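Local coordinates for PA1221 (Pseudomonas aeruginosa, PDB 4DG8), which belongs to the ANL superfamily of AMP-binding enzymes and also carries a phosphopantetheine attachment domain of the carrier-protein kind, at residues 175-188 with 368-380. Sequence-based numbering, arbitrary orientation.
Sequences TTGRPKAIACTHAG and AGLAQGYRNDAAR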
loop_
_atom_site.group_PDB
_atom_site.type_symbol
_atom_site.label_atom_id
_atom_site.label_comp_id
_atom_site.label_asym_id
_atom_site.label_seq_id
_atom_site.Cartn_x
_atom_site.Cartn_y
_atom_site.Cartn_z
ATOM N N THR A 175 -10.977 -6.807 -6.618
ATOM C CA THR A 175 -11.697 -7.428 -7.739
ATOM C C THR A 175 -12.147 -8.889 -7.501
ATOM O O THR A 175 -11.349 -9.786 -7.191
ATOM C CB THR A 175 -10.902 -7.289 -9.069
ATOM O OG1 THR A 175 -10.563 -5.905 -9.284
ATOM C CG2 THR A 175 -11.732 -7.803 -10.242
ATOM N N THR A 176 -13.442 -9.092 -7.724
ATOM C CA THR A 176 -14.227 -10.245 -7.299
ATOM C C THR A 176 -14.089 -10.540 -5.804
ATOM O O THR A 176 -13.629 -9.687 -5.024
ATOM C CB THR A 176 -13.800 -11.535 -8.059
ATOM O OG1 THR A 176 -12.585 -12.053 -7.498
ATOM C CG2 THR A 176 -13.603 -11.264 -9.546
ATOM N N GLY A 177 -14.333 -11.803 -5.448
ATOM C CA GLY A 177 -14.415 -12.221 -4.061
ATOM C C GLY A 177 -13.212 -13.038 -3.622
ATOM O O GLY A 177 -13.093 -13.403 -2.451
ATOM N N ARG A 178 -12.317 -13.325 -4.565
ATOM C CA ARG A 178 -11.087 -14.035 -4.250
ATOM C C ARG A 178 -9.870 -13.123 -4.271
ATOM O O ARG A 178 -9.621 -12.406 -5.251
ATOM C CB ARG A 178 -10.893 -15.226 -5.181
ATOM C CG ARG A 178 -11.889 -16.326 -4.916
ATOM C CD ARG A 178 -11.740 -17.447 -5.913
ATOM N NE ARG A 178 -12.735 -18.488 -5.678
ATOM C CZ ARG A 178 -12.506 -19.583 -4.962
ATOM N NH1 ARG A 178 -11.309 -19.781 -4.421
ATOM N NH2 ARG A 178 -13.470 -20.483 -4.792
ATOM N N PRO A 179 -9.111 -13.135 -3.173
ATOM C CA PRO A 179 -7.922 -12.282 -3.051
ATOM C C PRO A 179 -6.913 -12.561 -4.171
ATOM O O PRO A 179 -6.583 -13.715 -4.451
ATOM C CB PRO A 179 -7.347 -12.666 -1.678
ATOM C CG PRO A 179 -7.941 -14.029 -1.373
ATOM C CD PRO A 179 -9.298 -14.021 -2.012
ATOM N N LYS A 180 -6.437 -11.504 -4.811
ATOM C CA LYS A 180 -5.481 -11.644 -5.899
ATOM C C LYS A 180 -4.086 -11.184 -5.460
ATOM O O LYS A 180 -3.922 -10.093 -4.908
ATOM C CB LYS A 180 -5.964 -10.867 -7.126
ATOM C CG LYS A 180 -7.351 -11.295 -7.600
ATOM C CD LYS A 180 -7.421 -12.809 -7.867
ATOM C CE LYS A 180 -8.803 -13.232 -8.357
ATOM N NZ LYS A 180 -8.891 -14.672 -8.788
ATOM N N ALA A 181 -3.086 -12.023 -5.701
ATOM C CA ALA A 181 -1.729 -11.710 -5.263
ATOM C C ALA A 181 -0.960 -10.917 -6.312
ATOM O O ALA A 181 -0.708 -11.417 -7.401
ATOM C CB ALA A 181 -0.993 -12.979 -4.930
ATOM N N ILE A 182 -0.580 -9.687 -5.966
ATOM C CA ILE A 182 0.197 -8.840 -6.869
ATOM C C ILE A 182 1.690 -8.963 -6.595
ATOM O O ILE A 182 2.151 -8.618 -5.518
ATOM C CB ILE A 182 -0.245 -7.362 -6.765
ATOM C CG1 ILE A 182 -1.691 -7.216 -7.247
ATOM C CG2 ILE A 182 0.713 -6.439 -7.543
ATOM C CD1 ILE A 182 -2.363 -5.874 -6.844
ATOM N N ALA A 183 2.449 -9.478 -7.561
ATOM C CA ALA A 183 3.892 -9.630 -7.334
ATOM C C ALA A 183 4.624 -8.434 -7.888
ATOM O O ALA A 183 4.607 -8.173 -9.090
ATOM C CB ALA A 183 4.438 -10.935 -7.921
ATOM N N CYS A 184 5.250 -7.697 -6.982
ATOM C CA CYS A 184 5.983 -6.494 -7.317
ATOM C C CYS A 184 7.484 -6.788 -7.319
ATOM O O CYS A 184 7.966 -7.650 -6.614
ATOM C CB CYS A 184 5.640 -5.353 -6.365
ATOM S SG CYS A 184 3.921 -4.743 -6.652
ATOM N N THR A 185 8.203 -6.031 -8.122
ATOM C CA THR A 185 9.522 -6.388 -8.595
ATOM C C THR A 185 10.527 -5.485 -7.856
ATOM O O THR A 185 10.139 -4.450 -7.327
ATOM C CB THR A 185 9.487 -6.122 -10.103
ATOM O OG1 THR A 185 10.003 -7.230 -10.842
ATOM C CG2 THR A 185 10.144 -4.826 -10.450
ATOM N N HIS A 186 11.778 -5.915 -7.721
ATOM C CA HIS A 186 12.851 -5.030 -7.247
ATOM C C HIS A 186 12.883 -3.664 -7.989
ATOM O O HIS A 186 12.996 -2.592 -7.362
ATOM C CB HIS A 186 14.222 -5.726 -7.365
ATOM C CG HIS A 186 14.536 -6.667 -6.235
ATOM N ND1 HIS A 186 15.543 -6.418 -5.322
ATOM C CD2 HIS A 186 14.007 -7.871 -5.895
ATOM C CE1 HIS A 186 15.603 -7.417 -4.451
ATOM N NE2 HIS A 186 14.672 -8.305 -4.768
ATOM N N ALA A 187 12.784 -3.711 -9.317
ATOM C CA ALA A 187 12.726 -2.499 -10.136
ATOM C C ALA A 187 11.582 -1.562 -9.777
ATOM O O ALA A 187 11.748 -0.351 -9.832
ATOM C CB ALA A 187 12.657 -2.845 -11.622
ATOM N N GLY A 188 10.414 -2.106 -9.446
ATOM C CA GLY A 188 9.274 -1.265 -9.112
ATOM C C GLY A 188 9.605 -0.425 -7.889
ATOM O O GLY A 188 9.270 0.778 -7.796
ATOM N N ALA A 368 8.513 0.723 -15.510
ATOM C CA ALA A 368 9.297 -0.125 -14.622
ATOM C C ALA A 368 8.573 -0.430 -13.306
ATOM O O ALA A 368 9.035 -1.254 -12.512
ATOM C CB ALA A 368 10.653 0.530 -14.379
ATOM N N GLY A 369 7.447 0.254 -13.076
ATOM C CA GLY A 369 6.609 0.001 -11.910
ATOM C C GLY A 369 5.616 -1.147 -12.057
ATOM O O GLY A 369 5.053 -1.591 -11.056
ATOM N N LEU A 370 5.400 -1.639 -13.286
ATOM C CA LEU A 370 4.394 -2.679 -13.518
ATOM C C LEU A 370 4.732 -3.969 -12.771
ATOM O O LEU A 370 5.864 -4.459 -12.810
ATOM C CB LEU A 370 4.185 -2.976 -15.020
ATOM C CG LEU A 370 3.744 -1.830 -15.944
ATOM C CD1 LEU A 370 3.549 -2.321 -17.368
ATOM C CD2 LEU A 370 2.481 -1.122 -15.427
ATOM N N ALA A 371 3.748 -4.513 -12.075
ATOM C CA ALA A 371 3.966 -5.756 -11.354
ATOM C C ALA A 371 4.183 -6.867 -12.377
ATOM O O ALA A 371 3.821 -6.727 -13.551
ATOM C CB ALA A 371 2.778 -6.075 -10.439
ATOM N N GLN A 372 4.825 -7.945 -11.947
ATOM C CA GLN A 372 4.958 -9.118 -12.800
ATOM C C GLN A 372 3.563 -9.609 -13.182
ATOM O O GLN A 372 3.336 -10.068 -14.311
ATOM C CB GLN A 372 5.745 -10.210 -12.074
ATOM C CG GLN A 372 5.857 -11.517 -12.848
ATOM C CD GLN A 372 6.313 -12.671 -11.978
ATOM O OE1 GLN A 372 5.545 -13.198 -11.165
ATOM N NE2 GLN A 372 7.573 -13.074 -12.142
ATOM N N GLY A 373 2.621 -9.503 -12.241
ATOM C CA GLY A 373 1.245 -9.888 -12.513
ATOM C C GLY A 373 0.546 -10.398 -11.269
ATOM O O GLY A 373 1.022 -10.175 -10.155
ATOM N N TYR A 374 -0.573 -11.090 -11.445
ATOM C CA TYR A 374 -1.251 -11.672 -10.294
ATOM C C TYR A 374 -0.689 -13.053 -10.130
ATOM O O TYR A 374 -0.938 -13.932 -10.946
ATOM C CB TYR A 374 -2.756 -11.736 -10.514
ATOM C CG TYR A 374 -3.351 -10.374 -10.714
ATOM C CD1 TYR A 374 -3.439 -9.469 -9.652
ATOM C CD2 TYR A 374 -3.809 -9.978 -11.958
ATOM C CE1 TYR A 374 -3.965 -8.204 -9.833
ATOM C CE2 TYR A 374 -4.345 -8.715 -12.148
ATOM C CZ TYR A 374 -4.416 -7.835 -11.083
ATOM O OH TYR A 374 -4.952 -6.584 -11.273
ATOM N N ARG A 375 0.070 -13.233 -9.057
ATOM C CA ARG A 375 0.882 -14.425 -8.888
ATOM C C ARG A 375 -0.002 -15.664 -8.931
ATOM O O ARG A 375 0.392 -16.720 -9.435
ATOM C CB ARG A 375 1.641 -14.339 -7.560
ATOM C CG ARG A 375 2.676 -15.424 -7.361
ATOM C CD ARG A 375 3.931 -15.181 -8.218
ATOM N NE ARG A 375 4.941 -16.148 -7.819
ATOM C CZ ARG A 375 6.132 -16.312 -8.387
ATOM N NH1 ARG A 375 6.516 -15.549 -9.410
ATOM N NH2 ARG A 375 6.950 -17.242 -7.902
ATOM N N ASN A 376 -1.211 -15.512 -8.403
ATOM C CA ASN A 376 -2.177 -16.597 -8.330
ATOM C C ASN A 376 -3.302 -16.617 -9.379
ATOM O O ASN A 376 -4.213 -17.450 -9.276
ATOM C CB ASN A 376 -2.772 -16.665 -6.921
ATOM C CG ASN A 376 -3.685 -15.508 -6.627
ATOM O OD1 ASN A 376 -3.550 -14.433 -7.223
ATOM N ND2 ASN A 376 -4.650 -15.723 -5.724
ATOM N N ASP A 377 -3.308 -15.675 -10.323
ATOM C CA ASP A 377 -4.326 -15.719 -11.388
ATOM C C ASP A 377 -3.723 -15.397 -12.761
ATOM O O ASP A 377 -3.574 -14.219 -13.120
ATOM C CB ASP A 377 -5.402 -14.680 -11.050
ATOM C CG ASP A 377 -6.691 -14.854 -11.852
ATOM O OD1 ASP A 377 -6.658 -15.397 -12.976
ATOM O OD2 ASP A 377 -7.746 -14.426 -11.334
ATOM N N ALA A 378 -3.512 -16.423 -13.575
ATOM C CA ALA A 378 -2.825 -16.244 -14.850
ATOM C C ALA A 378 -3.753 -15.560 -15.849
ATOM O O ALA A 378 -3.345 -14.646 -16.569
ATOM C CB ALA A 378 -2.355 -17.601 -15.403
ATOM N N ALA A 379 -5.001 -16.024 -15.895
ATOM C CA ALA A 379 -5.996 -15.465 -16.805
ATOM C C ALA A 379 -6.158 -13.978 -16.559
ATOM O O ALA A 379 -6.181 -13.172 -17.491
ATOM C CB ALA A 379 -7.329 -16.169 -16.637
ATOM N N ARG A 380 -6.265 -13.618 -15.289
ATOM C CA ARG A 380 -6.405 -12.223 -14.921
ATOM C C ARG A 380 -5.157 -11.425 -15.261
ATOM O O ARG A 380 -5.250 -10.246 -15.584
ATOM C CB ARG A 380 -6.731 -12.089 -13.443
ATOM C CG ARG A 380 -7.024 -10.669 -13.005
ATOM C CD ARG A 380 -7.601 -10.658 -11.598
ATOM N NE ARG A 380 -8.676 -11.641 -11.478
ATOM C CZ ARG A 380 -9.964 -11.373 -11.673
ATOM N NH1 ARG A 380 -10.343 -10.141 -11.989
ATOM N NH2 ARG A 380 -10.870 -12.334 -11.544
HETATM O O HOH W 1 6.708 -3.999 -9.596
#
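Ile182 and Tyr374 form an antiparallel, non-hydrogen-bonded pair, with their CA atoms 4.7 Å apart, where strand 180-185 meets the short strand 373-374. The backbone bonds Arg375 N to Ala181 O and Ala183 N to Gly373 O lie on its two sides, and Gln372 N to Ala183 O follows further along. Asn376, within the type I turn from Tyr374 to Asp377, continues the edge contact with its side chain. Its CG sits between its own N and carbonyl carbon (chi1 71°), which turns the amide to the backbone of strand 180-185. Asn376 OD1 accepts from Ala181 N at 2.9 Å, with the donor above the carbonyl plane. Asn376 ND2 gives to Pro179 O at 3.1 Å, within the amide plane, and also bonds Gln122. The side chains of Ile182 and Tyr374 lie side by side, Ile182 CG1 3.6 Å from Tyr374 CE1. Tyr374 OH hydrogen-bonds Glu313. Arg380 CD lies over one ring face. On the other flank of Ile182, CG2 packs on Ala371 CB. Lys180 bends at chi2 (-55°), and its NZ reaches Asp377 OD2 at 2.8 Å in a salt bridge. Arg380 NE meets the same oxygen at 2.9 Å from the opposite face of the carboxylate, so this one oxygen links two cations only 4.1 Å apart (Lys180 NZ to Arg380 NE). Asp377 OD1 caps the helix through Arg380 N. The short, weakly bonded strand 373-374 is the outermost strand at one edge of the mixed seven-stranded sheet in this AMP-binding fold, and the side chain of Ile182 is about 6 Å from the bound AMP.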